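Local coordinates for 70 kDa protein (Xanthomonas sp., PDB 4B2N), which oxidatively cleaves rubber as a processive dioxygenase, a c-type cytochrome that carries two covalently bound haem groups, at residues Tyr141-Ala146 and Leu171-Gly176; Tyr152-Glu157 and Gly164-Leu169; Phe262-Leu267 and Gly448-Asn453; Ala444-Trp449 and Pro492-Glu497. All coordinates share one frame; numbering follows the deposited sequence.

Contact 1 (Tyr141-Ala146 and Leu171-Gly176); sequences YGLYPA and LGLIQG
Leu143 meets Leu171, Gly172 and Leu173 along the whole length of its side chain. Its CB lies 3.4 Å from Leu171 O. CG, anti to the carbonyl carbon of Leu143 (chi1 -56°), stays beside the same oxygen. At the tip the branches part: CD1 reaches Leu173 CG at 3.8 Å, the two leucines crossing at about a right angle, while CD2 ends 4.2 Å from Gly172 CA. Glycine fits there because a CB would run into Leu143 CD2, and at a phi of 111° it would also press on the carbonyl oxygen of Leu171.

A short hydrogen bond joins the backbones, Leu171 N donating to Tyr144 O at 2.7 Å. Beside it the small Ala146 brings CB to 4.1 Å from Leu171 CB, and Leu171 CD2 approaches the Tyr144 ring obliquely. The hydroxyl of that tyrosine is held by Asn213, outside the contact. Leu173 also packs on Leu221 of helix 218-226 and Val137 of helix 133-141, so apolar leucines suit this buried junction.

Gly142 closes helix 133-141 in a Schellman motif, its positive phi suiting glycine, and the exiting chain lies against the lead-in to strand 173-174 and its first residue, Leu173. The Leu143 side chain is about 7 Å from that of Cys194, placing the contact beside the CXXCH haem-attachment site of Cys191, Cys194 and His195.

Contact 2 (Tyr152-Glu157 and Gly164-Leu169); sequences YPLPGE and GGSGQL
Tyr152 and Gly167 form the tight inner part of this contact, an antiparallel hydrogen-bonded pair in which Gly167 N donates to Tyr152 O at 2.9 Å and Tyr152 N to Gly167 O. The tyrosine CG sits between its own backbone N and carbonyl carbon (chi1 78°), and the ring folds over the opposing strand so that Gly167 CA lies over one face, 4.0 Å from the ring centroid and offset toward the rim, a CH-pi contact. Glycine suits that spot, since a CB would strike the ring and Leu154 CD2. Leu169 CD2 adds apolar packing at 3.6 Å from Tyr152 CD2.

Toward solvent the contact becomes polar. Exposed Ser166 gives its OG to Glu157 OE2 at 2.6 Å, on the syn lone pair, and its N to Glu157 OE1 at 2.9 Å. Leu154 N reaches OE1 from the opposite face of the carboxylate, 53° out of its plane, so the glutamate also braces the type II turn Leu154-Glu157, whose third residue is Gly156.

The little two-stranded sheet, 151-152 with 167-168, lies against helix 114-118: Tyr152 OH bonds His118, its ring meets Tyr117 edge-to-face, and Leu169 packs on Tyr117.

Contact 3 (Phe262-Leu267 and Gly448-Asn453); sequences FDMETL and GWWAYN
Met264 O receives Trp449 N in a hydrogen bond of 2.8 Å, lying in the plane of the carbonyl, and Gly448 CA adds a CA-H...O contact to the same oxygen at 3.3 Å. Gly448 is extended where it passes this carbonyl, and a CB would collide with it. In segment 262-267 the chain turns sharply: Asp263 OD1 accepts from Glu265 N, an Asx turn with Met264 inside it, and from Thr266 N as well, which completes an Asx motif.

Leu267 is wedged against both tryptophans. CD1 stands 3.5 Å from the centroid of the Trp449 six-membered ring, almost on the ring normal (6° off), a close CH-pi contact; CD2 lies 3.6 Å from Trp450 NE1 and also touches Trp449 CE3. Met264, bent at chi2 and chi3, brings SD obliquely to the Trp450 five-membered ring, 4.5 Å from its centroid, and CE to 3.7 Å from Trp450 CD1. The indole N-H of Trp450 is satisfied in its ring plane by a water, 2.9 Å from NE1, which donates to Asp263 O. A second water joins Glu265 O to Asn453 OD1, while Asn453 ND2 bonds Pro489 O.

His312 stacks on Trp449, and Asp263 OD2 salt-bridges Arg473 of helix 467-481. The result is a buried aromatic cluster with a Met-aromatic contact, whose Trp450 lies about 8 Å, between side chains, from the haem-binding Phe301.

Contact 4 (Ala444-Trp449 and Pro492-Glu497); sequences AWNSGW and PNIWEE
Trp445 and Trp495 form a T-shaped pair in the surroundings of the first haem c: the Trp495 side chain comes within about 4 Å of that of Phe301, which binds this haem. Trp495 turns its edge to the face of Trp445, with planes 82° apart and six-membered-ring centroids 5.0 Å from one another. The rim atom Trp495 CE3 stands over the centre of the Trp445 indole, 3.7 Å above its plane. Trp495 CB covers the five-membered ring of the same face, a CH-pi contact at 4.0 Å from the centroid. CG of Trp495 is anti to the backbone N (chi1 -168°), and that N is turned to Asn446.

At the edge of Trp445, NE1 donates to Asn493 O at 2.9 Å; the bond is fairly straight (160°) and lies close to the ring plane, which should restrain the rotation of the indole. Asn493 is the centre of an inverse gamma turn, and its ND2 bonds Trp450 O.

Asn446, the last helical residue, uses both ends of its amide on Trp495: OD1 accepts from Trp495 N at 3.0 Å, in the amide plane, while ND2, 2.8 Å from a water, reaches Trp495 O through it. An asparagine suits this double role, offering an acceptor and a donor side by side. Ile494 CD1 packs on Asn446 CG at 3.5 Å, the two side chains crossing at about a right angle.

Leu306 of strand 306-307 touches both tryptophans, whose edge-to-face pair joins the C-terminal end of helix 439-446 to the loop 492-497 near the haem.

How the contacts relate
From the N terminus, contact 1 is the first to open, just after helix 133-141, and its loop ends on strand 173-174. Contact 2 is nested inside that loop as a much shorter closure, and the two touch where Gln175 NE2 probably bonds Gly164 O. Contact 3 follows in series and spans some 180 residues, joining the loop after helix 253-261 to the one after helix 439-446. Contact 4 begins where contact 3 ends, sharing Gly448 and Trp449, and carries the tie on to 492-497; a probable backbone bond from Asn493 N to Ala451 O joins the pair. Contacts 1 and 4 lie on opposite sides of the chain's centre, their centres 33 Å apart.

Contact 1 (Tyr141-Ala146 and Leu171-Gly176)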
loop_
_atom_site.group_PDB
_atom_site.type_symbol
_atom_site.label_atom_id
_atom_site.label_comp_id
_atom_site.label_asym_id
_atom_site.label_seq_id
_atom_site.Cartn_x
_atom_site.Cartn_y
_atom_site.Cartn_z
ATOM N N TYR A 141 -10.552 -10.836 -11.062
ATOM C CA TYR A 141 -10.327 -10.079 -9.842
ATOM C C TYR A 141 -9.022 -9.292 -9.905
ATOM O O TYR A 141 -8.703 -8.575 -8.943
ATOM C CB TYR A 141 -10.345 -11.003 -8.625
ATOM C CG TYR A 141 -11.697 -11.645 -8.413
ATOM C CD1 TYR A 141 -12.876 -10.852 -8.320
ATOM C CD2 TYR A 141 -11.818 -13.023 -8.320
ATOM C CE1 TYR A 141 -14.138 -11.470 -8.193
ATOM C CE2 TYR A 141 -13.056 -13.618 -8.159
ATOM C CZ TYR A 141 -14.192 -12.859 -8.054
ATOM O OH TYR A 141 -15.392 -13.554 -7.923
ATOM N N GLY A 142 -8.286 -9.432 -10.996
ATOM C CA GLY A 142 -7.000 -8.774 -11.169
ATOM C C GLY A 142 -5.924 -9.330 -10.256
ATOM O O GLY A 142 -5.085 -8.576 -9.740
ATOM N N LEU A 143 -5.884 -10.644 -10.156
ATOM C CA LEU A 143 -4.885 -11.384 -9.343
ATOM C C LEU A 143 -3.994 -12.225 -10.298
ATOM O O LEU A 143 -4.014 -11.983 -11.544
ATOM C CB LEU A 143 -5.630 -12.291 -8.318
ATOM C CG LEU A 143 -6.576 -11.477 -7.435
ATOM C CD1 LEU A 143 -7.326 -12.409 -6.490
ATOM C CD2 LEU A 143 -5.803 -10.389 -6.650
ATOM N N TYR A 144 -3.188 -13.148 -9.772
ATOM C CA TYR A 144 -2.168 -13.863 -10.595
ATOM C C TYR A 144 -2.073 -15.298 -10.091
ATOM O O TYR A 144 -2.338 -15.544 -8.917
ATOM C CB TYR A 144 -0.804 -13.195 -10.441
ATOM C CG TYR A 144 -0.905 -11.718 -10.721
ATOM C CD1 TYR A 144 -1.324 -10.850 -9.707
ATOM C CD2 TYR A 144 -0.701 -11.213 -12.021
ATOM C CE1 TYR A 144 -1.474 -9.493 -9.933
ATOM C CE2 TYR A 144 -0.812 -9.846 -12.283
ATOM C CZ TYR A 144 -1.281 -9.001 -11.233
ATOM O OH TYR A 144 -1.442 -7.660 -11.444
ATOM N N PRO A 145 -1.607 -16.233 -10.945
ATOM C CA PRO A 145 -1.163 -17.548 -10.476
ATOM C C PRO A 145 -0.063 -17.354 -9.469
ATOM O O PRO A 145 0.873 -16.540 -9.639
ATOM C CB PRO A 145 -0.703 -18.306 -11.748
ATOM C CG PRO A 145 -0.726 -17.309 -12.859
ATOM C CD PRO A 145 -1.438 -16.028 -12.409
ATOM N N ALA A 146 -0.265 -17.986 -8.338
ATOM C CA ALA A 146 0.661 -17.800 -7.225
ATOM C C ALA A 146 1.959 -18.543 -7.493
ATOM O O ALA A 146 1.948 -19.572 -8.106
ATOM C CB ALA A 146 0.006 -18.349 -5.921
ATOM N N LEU A 171 -2.640 -15.824 -6.281
ATOM C CA LEU A 171 -1.949 -14.950 -5.380
ATOM C C LEU A 171 -2.911 -13.869 -5.008
ATOM O O LEU A 171 -3.544 -13.289 -5.891
ATOM C CB LEU A 171 -0.808 -14.290 -6.132
ATOM C CG LEU A 171 0.037 -13.307 -5.352
ATOM C CD1 LEU A 171 0.723 -13.897 -4.108
ATOM C CD2 LEU A 171 0.999 -12.665 -6.383
ATOM N N GLY A 172 -3.057 -13.554 -3.741
ATOM C CA GLY A 172 -4.067 -12.492 -3.461
ATOM C C GLY A 172 -5.303 -12.969 -2.757
ATOM O O GLY A 172 -6.021 -12.178 -2.139
ATOM N N LEU A 173 -5.580 -14.252 -2.884
ATOM C CA LEU A 173 -6.635 -14.857 -2.046
ATOM C C LEU A 173 -5.896 -15.854 -1.184
ATOM O O LEU A 173 -4.794 -16.350 -1.555
ATOM C CB LEU A 173 -7.709 -15.643 -2.827
ATOM C CG LEU A 173 -8.587 -14.785 -3.775
ATOM C CD1 LEU A 173 -9.556 -15.598 -4.638
ATOM C CD2 LEU A 173 -9.324 -13.636 -3.050
ATOM N N ILE A 174 -6.546 -16.199 -0.054
ATOM C CA ILE A 174 -5.937 -17.143 0.846
ATOM C C ILE A 174 -7.002 -17.910 1.601
ATOM O O ILE A 174 -8.054 -17.362 1.959
ATOM C CB ILE A 174 -4.911 -16.416 1.820
ATOM C CG1 ILE A 174 -3.998 -17.445 2.509
ATOM C CG2 ILE A 174 -5.664 -15.511 2.847
ATOM C CD1 ILE A 174 -2.899 -16.854 3.428
ATOM N N GLN A 175 -6.721 -19.182 1.831
ATOM C CA GLN A 175 -7.382 -19.883 2.897
ATOM C C GLN A 175 -6.496 -19.801 4.173
ATOM O O GLN A 175 -6.907 -19.197 5.168
ATOM C CB GLN A 175 -7.668 -21.361 2.543
ATOM C CG GLN A 175 -8.084 -22.190 3.760
ATOM C CD GLN A 175 -7.985 -23.708 3.616
ATOM O OE1 GLN A 175 -8.659 -24.407 4.348
ATOM N NE2 GLN A 175 -7.128 -24.201 2.714
ATOM N N GLY A 176 -5.298 -20.406 4.107
ATOM C CA GLY A 176 -4.341 -20.266 5.132
ATOM C C GLY A 176 -4.736 -20.904 6.440
ATOM O O GLY A 176 -5.694 -21.677 6.494
#

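Contact 2 (Tyr152-Glu157 and Gly164-Leu169)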
loop_
_atom_site.group_PDB
_atom_site.type_symbol
_atom_site.label_atom_id
_atom_site.label_comp_id
_atom_site.label_asym_id
_atom_site.label_seq_id
_atom_site.Cartn_x
_atom_site.Cartn_y
_atom_site.Cartn_z
ATOM N N TYR A 152 -6.871 -24.688 -1.184
ATOM C CA TYR A 152 -8.192 -24.579 -0.542
ATOM C C TYR A 152 -8.881 -25.932 -0.734
ATOM O O TYR A 152 -8.513 -26.651 -1.651
ATOM C CB TYR A 152 -9.019 -23.455 -1.167
ATOM C CG TYR A 152 -9.662 -23.762 -2.505
ATOM C CD1 TYR A 152 -11.003 -24.334 -2.542
ATOM C CD2 TYR A 152 -8.995 -23.475 -3.710
ATOM C CE1 TYR A 152 -11.634 -24.582 -3.776
ATOM C CE2 TYR A 152 -9.638 -23.707 -4.915
ATOM C CZ TYR A 152 -10.944 -24.237 -4.925
ATOM O OH TYR A 152 -11.605 -24.466 -6.082
ATOM N N PRO A 153 -9.829 -26.297 0.180
ATOM C CA PRO A 153 -10.386 -27.656 0.027
ATOM C C PRO A 153 -11.559 -27.674 -0.968
ATOM O O PRO A 153 -12.453 -26.804 -0.918
ATOM C CB PRO A 153 -10.917 -27.960 1.453
ATOM C CG PRO A 153 -11.346 -26.593 1.953
ATOM C CD PRO A 153 -10.256 -25.667 1.455
ATOM N N LEU A 154 -11.525 -28.647 -1.872
ATOM C CA LEU A 154 -12.667 -28.964 -2.739
ATOM C C LEU A 154 -13.775 -29.502 -1.843
ATOM O O LEU A 154 -13.472 -30.014 -0.750
ATOM C CB LEU A 154 -12.234 -30.007 -3.769
ATOM C CG LEU A 154 -10.989 -29.679 -4.632
ATOM C CD1 LEU A 154 -11.021 -30.613 -5.836
ATOM C CD2 LEU A 154 -10.878 -28.232 -5.104
ATOM N N PRO A 155 -15.042 -29.445 -2.330
ATOM C CA PRO A 155 -16.165 -29.958 -1.586
ATOM C C PRO A 155 -15.868 -31.358 -1.097
ATOM O O PRO A 155 -15.354 -32.185 -1.860
ATOM C CB PRO A 155 -17.293 -29.960 -2.638
ATOM C CG PRO A 155 -17.004 -28.705 -3.421
ATOM C CD PRO A 155 -15.486 -28.773 -3.580
ATOM N N GLY A 156 -16.127 -31.605 0.182
ATOM C CA GLY A 156 -15.931 -32.931 0.716
ATOM C C GLY A 156 -14.588 -33.136 1.370
ATOM O O GLY A 156 -14.430 -34.048 2.234
ATOM N N GLU A 157 -13.620 -32.287 1.042
ATOM C CA GLU A 157 -12.261 -32.518 1.580
ATOM C C GLU A 157 -12.192 -31.824 2.928
ATOM O O GLU A 157 -12.639 -30.688 3.076
ATOM C CB GLU A 157 -11.187 -31.804 0.678
ATOM C CG GLU A 157 -10.981 -32.468 -0.694
ATOM C CD GLU A 157 -9.853 -31.838 -1.527
ATOM O OE1 GLU A 157 -9.513 -30.647 -1.357
ATOM O OE2 GLU A 157 -9.297 -32.548 -2.401
ATOM N N GLY A 164 -4.410 -28.596 3.509
ATOM C CA GLY A 164 -5.038 -27.408 3.000
ATOM C C GLY A 164 -6.053 -27.662 1.908
ATOM O O GLY A 164 -6.857 -26.815 1.608
ATOM N N GLY A 165 -6.006 -28.833 1.304
ATOM C CA GLY A 165 -6.935 -29.160 0.230
ATOM C C GLY A 165 -6.180 -29.319 -1.074
ATOM O O GLY A 165 -5.010 -28.948 -1.158
ATOM N N SER A 166 -6.848 -29.880 -2.095
ATOM C CA SER A 166 -6.244 -29.978 -3.411
ATOM C C SER A 166 -6.598 -28.861 -4.389
ATOM O O SER A 166 -6.011 -28.802 -5.474
ATOM C CB SER A 166 -6.556 -31.347 -3.995
ATOM O OG SER A 166 -7.930 -31.382 -4.264
ATOM N N GLY A 167 -7.434 -27.879 -4.003
ATOM C CA GLY A 167 -7.666 -26.719 -4.863
ATOM C C GLY A 167 -6.504 -25.709 -4.679
ATOM O O GLY A 167 -5.773 -25.802 -3.699
ATOM N N GLN A 168 -6.308 -24.822 -5.666
ATOM C CA GLN A 168 -5.310 -23.786 -5.630
ATOM C C GLN A 168 -6.012 -22.447 -5.819
ATOM O O GLN A 168 -6.836 -22.281 -6.757
ATOM C CB GLN A 168 -4.259 -24.018 -6.780
ATOM C CG GLN A 168 -3.285 -22.846 -7.065
ATOM C CD GLN A 168 -2.108 -22.868 -6.091
ATOM O OE1 GLN A 168 -2.087 -23.678 -5.113
ATOM N NE2 GLN A 168 -1.199 -21.882 -6.243
ATOM N N LEU A 169 -5.550 -21.454 -5.051
ATOM C CA LEU A 169 -6.035 -20.117 -5.141
ATOM C C LEU A 169 -5.018 -19.225 -5.812
ATOM O O LEU A 169 -3.822 -19.476 -5.685
ATOM C CB LEU A 169 -6.272 -19.504 -3.721
ATOM C CG LEU A 169 -7.253 -20.280 -2.821
ATOM C CD1 LEU A 169 -6.970 -19.928 -1.354
ATOM C CD2 LEU A 169 -8.675 -19.949 -3.289
#

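Contact 3 (Phe262-Leu267 and Gly448-Asn453)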
loop_
_atom_site.group_PDB
_atom_site.type_symbol
_atom_site.label_atom_id
_atom_site.label_comp_id
_atom_site.label_asym_id
_atom_site.label_seq_id
_atom_site.Cartn_x
_atom_site.Cartn_y
_atom_site.Cartn_z
ATOM N N PHE A 262 -13.787 -0.404 17.160
ATOM C CA PHE A 262 -12.823 -1.043 18.094
ATOM C C PHE A 262 -12.403 -0.068 19.139
ATOM O O PHE A 262 -12.162 1.070 18.837
ATOM C CB PHE A 262 -11.537 -1.523 17.382
ATOM C CG PHE A 262 -11.822 -2.565 16.312
ATOM C CD1 PHE A 262 -12.173 -3.830 16.674
ATOM C CD2 PHE A 262 -11.811 -2.213 14.960
ATOM C CE1 PHE A 262 -12.477 -4.788 15.710
ATOM C CE2 PHE A 262 -12.162 -3.139 13.962
ATOM C CZ PHE A 262 -12.458 -4.447 14.341
ATOM N N ASP A 263 -12.305 -0.545 20.350
ATOM C CA ASP A 263 -11.755 0.232 21.439
ATOM C C ASP A 263 -10.298 0.547 21.050
ATOM O O ASP A 263 -9.512 -0.328 20.645
ATOM C CB ASP A 263 -11.850 -0.646 22.708
ATOM C CG ASP A 263 -11.295 0.048 23.947
ATOM O OD1 ASP A 263 -10.113 0.447 23.922
ATOM O OD2 ASP A 263 -12.017 0.198 24.979
ATOM N N MET A 264 -9.940 1.807 21.102
ATOM C CA MET A 264 -8.670 2.227 20.591
ATOM C C MET A 264 -7.508 2.000 21.551
ATOM O O MET A 264 -6.391 2.284 21.191
ATOM C CB MET A 264 -8.780 3.713 20.305
ATOM C CG MET A 264 -9.806 3.915 19.176
ATOM S SD MET A 264 -9.135 3.523 17.538
ATOM C CE MET A 264 -7.974 4.912 17.355
ATOM N N GLU A 265 -7.806 1.477 22.755
ATOM C CA GLU A 265 -6.781 1.117 23.715
ATOM C C GLU A 265 -6.591 -0.390 23.821
ATOM O O GLU A 265 -5.486 -0.855 24.123
ATOM C CB GLU A 265 -7.138 1.674 25.076
ATOM C CG GLU A 265 -7.089 3.203 25.172
ATOM C CD GLU A 265 -7.524 3.606 26.560
ATOM O OE1 GLU A 265 -8.735 3.801 26.832
ATOM O OE2 GLU A 265 -6.656 3.669 27.429
ATOM N N THR A 266 -7.662 -1.161 23.583
ATOM C CA THR A 266 -7.607 -2.587 23.851
ATOM C C THR A 266 -7.849 -3.448 22.601
ATOM O O THR A 266 -7.488 -4.598 22.598
ATOM C CB THR A 266 -8.659 -3.002 24.894
ATOM O OG1 THR A 266 -9.968 -2.948 24.297
ATOM C CG2 THR A 266 -8.570 -2.057 26.123
ATOM N N LEU A 267 -8.418 -2.857 21.545
ATOM C CA LEU A 267 -8.827 -3.564 20.358
ATOM C C LEU A 267 -10.032 -4.488 20.578
ATOM O O LEU A 267 -10.331 -5.294 19.703
ATOM C CB LEU A 267 -7.623 -4.280 19.625
ATOM C CG LEU A 267 -6.366 -3.417 19.371
ATOM C CD1 LEU A 267 -5.317 -4.293 18.588
ATOM C CD2 LEU A 267 -6.752 -2.150 18.651
ATOM N N GLY A 448 -3.815 5.824 22.063
ATOM C CA GLY A 448 -4.152 4.414 22.333
ATOM C C GLY A 448 -3.147 3.416 21.794
ATOM O O GLY A 448 -2.004 3.750 21.481
ATOM N N TRP A 449 -3.615 2.205 21.572
ATOM C CA TRP A 449 -2.731 1.109 21.188
ATOM C C TRP A 449 -2.072 1.416 19.832
ATOM O O TRP A 449 -0.882 1.150 19.615
ATOM C CB TRP A 449 -3.622 -0.182 21.168
ATOM C CG TRP A 449 -2.866 -1.379 20.652
ATOM C CD1 TRP A 449 -2.119 -2.315 21.380
ATOM C CD2 TRP A 449 -2.745 -1.765 19.252
ATOM N NE1 TRP A 449 -1.552 -3.243 20.534
ATOM C CE2 TRP A 449 -1.908 -2.964 19.220
ATOM C CE3 TRP A 449 -3.205 -1.216 18.022
ATOM C CZ2 TRP A 449 -1.562 -3.591 18.009
ATOM C CZ3 TRP A 449 -2.888 -1.865 16.840
ATOM C CH2 TRP A 449 -2.048 -3.020 16.824
ATOM N N TRP A 450 -2.806 2.026 18.923
ATOM C CA TRP A 450 -2.259 2.329 17.613
ATOM C C TRP A 450 -1.000 3.149 17.709
ATOM O O TRP A 450 -0.039 2.908 16.947
ATOM C CB TRP A 450 -3.335 3.031 16.780
ATOM C CG TRP A 450 -4.481 2.097 16.582
ATOM C CD1 TRP A 450 -5.656 2.024 17.322
ATOM C CD2 TRP A 450 -4.555 1.001 15.595
ATOM N NE1 TRP A 450 -6.412 0.966 16.879
ATOM C CE2 TRP A 450 -5.795 0.318 15.842
ATOM C CE3 TRP A 450 -3.738 0.586 14.540
ATOM C CZ2 TRP A 450 -6.224 -0.746 15.021
ATOM C CZ3 TRP A 450 -4.141 -0.449 13.740
ATOM C CH2 TRP A 450 -5.356 -1.135 13.994
ATOM N N ALA A 451 -0.971 4.080 18.683
ATOM C CA ALA A 451 0.210 4.945 18.826
ATOM C C ALA A 451 1.199 4.305 19.811
ATOM O O ALA A 451 2.090 4.987 20.239
ATOM C CB ALA A 451 -0.169 6.409 19.269
ATOM N N TYR A 452 1.035 3.017 20.142
ATOM C CA TYR A 452 1.897 2.357 21.152
ATOM C C TYR A 452 1.910 3.134 22.484
ATOM O O TYR A 452 3.011 3.517 23.012
ATOM C CB TYR A 452 3.366 2.270 20.666
ATOM C CG TYR A 452 3.671 1.349 19.535
ATOM C CD1 TYR A 452 3.226 1.624 18.224
ATOM C CD2 TYR A 452 4.435 0.204 19.756
ATOM C CE1 TYR A 452 3.582 0.798 17.152
ATOM C CE2 TYR A 452 4.824 -0.641 18.682
ATOM C CZ TYR A 452 4.383 -0.331 17.406
ATOM O OH TYR A 452 4.721 -1.179 16.403
ATOM N N ASN A 453 0.734 3.504 22.944
ATOM C CA ASN A 453 0.603 4.195 24.228
ATOM C C ASN A 453 1.005 3.289 25.373
ATOM O O ASN A 453 1.130 3.742 26.468
ATOM C CB ASN A 453 -0.773 4.911 24.428
ATOM C CG ASN A 453 -1.888 3.993 24.937
ATOM O OD1 ASN A 453 -1.876 2.771 24.681
ATOM N ND2 ASN A 453 -2.889 4.578 25.610
HETATM O O HOH W 1 -9.070 0.247 17.719
HETATM O O HOH W 2 -4.829 4.427 19.368
HETATM O O HOH W 3 -3.512 0.999 25.770
#

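Contact 4 (Ala444-Trp449 and Pro492-Glu497)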
loop_
_atom_site.group_PDB
_atom_site.type_symbol
_atom_site.label_atom_id
_atom_site.label_comp_id
_atom_site.label_asym_id
_atom_site.label_seq_id
_atom_site.Cartn_x
_atom_site.Cartn_y
_atom_site.Cartn_z
ATOM N N ALA A 444 -7.463 10.542 18.758
ATOM C CA ALA A 444 -7.982 9.212 19.067
ATOM C C ALA A 444 -6.892 8.115 18.863
ATOM O O ALA A 444 -6.742 7.161 19.630
ATOM C CB ALA A 444 -9.143 8.886 18.146
ATOM N N TRP A 445 -6.212 8.225 17.720
ATOM C CA TRP A 445 -5.094 7.369 17.396
ATOM C C TRP A 445 -3.941 7.524 18.402
ATOM O O TRP A 445 -3.396 6.521 18.922
ATOM C CB TRP A 445 -4.615 7.764 15.980
ATOM C CG TRP A 445 -3.361 7.047 15.604
ATOM C CD1 TRP A 445 -2.068 7.347 16.009
ATOM C CD2 TRP A 445 -3.254 5.888 14.752
ATOM N NE1 TRP A 445 -1.166 6.460 15.443
ATOM C CE2 TRP A 445 -1.841 5.558 14.677
ATOM C CE3 TRP A 445 -4.187 5.100 14.044
ATOM C CZ2 TRP A 445 -1.363 4.457 13.942
ATOM C CZ3 TRP A 445 -3.687 4.012 13.271
ATOM C CH2 TRP A 445 -2.303 3.720 13.212
ATOM N N ASN A 446 -3.485 8.780 18.595
ATOM C CA ASN A 446 -2.349 9.141 19.447
ATOM C C ASN A 446 -2.474 8.675 20.891
ATOM O O ASN A 446 -1.475 8.489 21.586
ATOM C CB ASN A 446 -2.174 10.655 19.443
ATOM C CG ASN A 446 -1.671 11.163 18.106
ATOM O OD1 ASN A 446 -1.229 10.348 17.274
ATOM N ND2 ASN A 446 -1.705 12.494 17.883
ATOM N N SER A 447 -3.701 8.530 21.365
ATOM C CA SER A 447 -3.959 8.213 22.750
ATOM C C SER A 447 -4.307 6.732 22.923
ATOM O O SER A 447 -5.049 6.400 23.840
ATOM C CB SER A 447 -5.146 9.088 23.276
ATOM O OG SER A 447 -6.328 8.802 22.516
ATOM N N GLY A 448 -3.815 5.824 22.063
ATOM C CA GLY A 448 -4.152 4.414 22.333
ATOM C C GLY A 448 -3.147 3.416 21.794
ATOM O O GLY A 448 -2.004 3.750 21.481
ATOM N N TRP A 449 -3.615 2.205 21.572
ATOM C CA TRP A 449 -2.731 1.109 21.188
ATOM C C TRP A 449 -2.072 1.416 19.832
ATOM O O TRP A 449 -0.882 1.150 19.615
ATOM C CB TRP A 449 -3.622 -0.182 21.168
ATOM C CG TRP A 449 -2.866 -1.379 20.652
ATOM C CD1 TRP A 449 -2.119 -2.315 21.380
ATOM C CD2 TRP A 449 -2.745 -1.765 19.252
ATOM N NE1 TRP A 449 -1.552 -3.243 20.534
ATOM C CE2 TRP A 449 -1.908 -2.964 19.220
ATOM C CE3 TRP A 449 -3.205 -1.216 18.022
ATOM C CZ2 TRP A 449 -1.562 -3.591 18.009
ATOM C CZ3 TRP A 449 -2.888 -1.865 16.840
ATOM C CH2 TRP A 449 -2.048 -3.020 16.824
ATOM N N PRO A 492 4.213 7.247 21.453
ATOM C CA PRO A 492 5.204 7.941 20.604
ATOM C C PRO A 492 4.906 7.743 19.108
ATOM O O PRO A 492 5.418 8.532 18.318
ATOM C CB PRO A 492 6.520 7.324 21.058
ATOM C CG PRO A 492 6.130 5.907 21.442
ATOM C CD PRO A 492 4.803 6.063 22.087
ATOM N N ASN A 493 4.064 6.770 18.745
ATOM C CA ASN A 493 3.764 6.429 17.323
ATOM C C ASN A 493 2.614 7.260 16.826
ATOM O O ASN A 493 1.540 6.782 16.416
ATOM C CB ASN A 493 3.506 4.921 17.106
ATOM C CG ASN A 493 3.340 4.561 15.632
ATOM O OD1 ASN A 493 4.085 5.063 14.750
ATOM N ND2 ASN A 493 2.299 3.764 15.329
ATOM N N ILE A 494 2.885 8.547 16.823
ATOM C CA ILE A 494 1.937 9.606 16.552
ATOM C C ILE A 494 1.589 9.595 15.069
ATOM O O ILE A 494 2.503 9.545 14.226
ATOM C CB ILE A 494 2.674 10.979 16.787
ATOM C CG1 ILE A 494 2.955 11.152 18.260
ATOM C CG2 ILE A 494 1.798 12.128 16.303
ATOM C CD1 ILE A 494 1.712 10.908 19.103
ATOM N N TRP A 495 0.306 9.747 14.730
ATOM C CA TRP A 495 -0.074 9.991 13.331
ATOM C C TRP A 495 0.220 11.461 13.020
ATOM O O TRP A 495 -0.515 12.314 13.495
ATOM C CB TRP A 495 -1.561 9.751 13.153
ATOM C CG TRP A 495 -1.906 9.700 11.667
ATOM C CD1 TRP A 495 -1.886 10.758 10.722
ATOM C CD2 TRP A 495 -2.203 8.494 10.885
ATOM N NE1 TRP A 495 -2.164 10.279 9.461
ATOM C CE2 TRP A 495 -2.349 8.928 9.484
ATOM C CE3 TRP A 495 -2.347 7.124 11.192
ATOM C CZ2 TRP A 495 -2.655 8.042 8.482
ATOM C CZ3 TRP A 495 -2.626 6.226 10.145
ATOM C CH2 TRP A 495 -2.813 6.678 8.831
ATOM N N GLU A 496 1.278 11.775 12.274
ATOM C CA GLU A 496 1.614 13.191 12.000
ATOM C C GLU A 496 0.522 13.956 11.280
ATOM O O GLU A 496 -0.203 13.407 10.452
ATOM C CB GLU A 496 2.892 13.325 11.156
ATOM C CG GLU A 496 4.118 12.948 11.963
ATOM C CD GLU A 496 4.422 13.904 13.140
ATOM O OE1 GLU A 496 4.279 15.134 12.999
ATOM O OE2 GLU A 496 4.898 13.424 14.195
ATOM N N GLU A 497 0.391 15.226 11.598
ATOM C CA GLU A 497 -0.564 16.017 10.866
ATOM C C GLU A 497 -0.158 15.998 9.356
ATOM O O GLU A 497 0.988 16.227 9.045
ATOM C CB GLU A 497 -0.545 17.436 11.419
ATOM C CG GLU A 497 -1.509 18.285 10.659
ATOM C CD GLU A 497 -1.768 19.592 11.329
ATOM O OE1 GLU A 497 -1.057 19.891 12.306
ATOM O OE2 GLU A 497 -2.739 20.257 10.895
HETATM O O HOH W 4 -0.989 14.071 15.668
#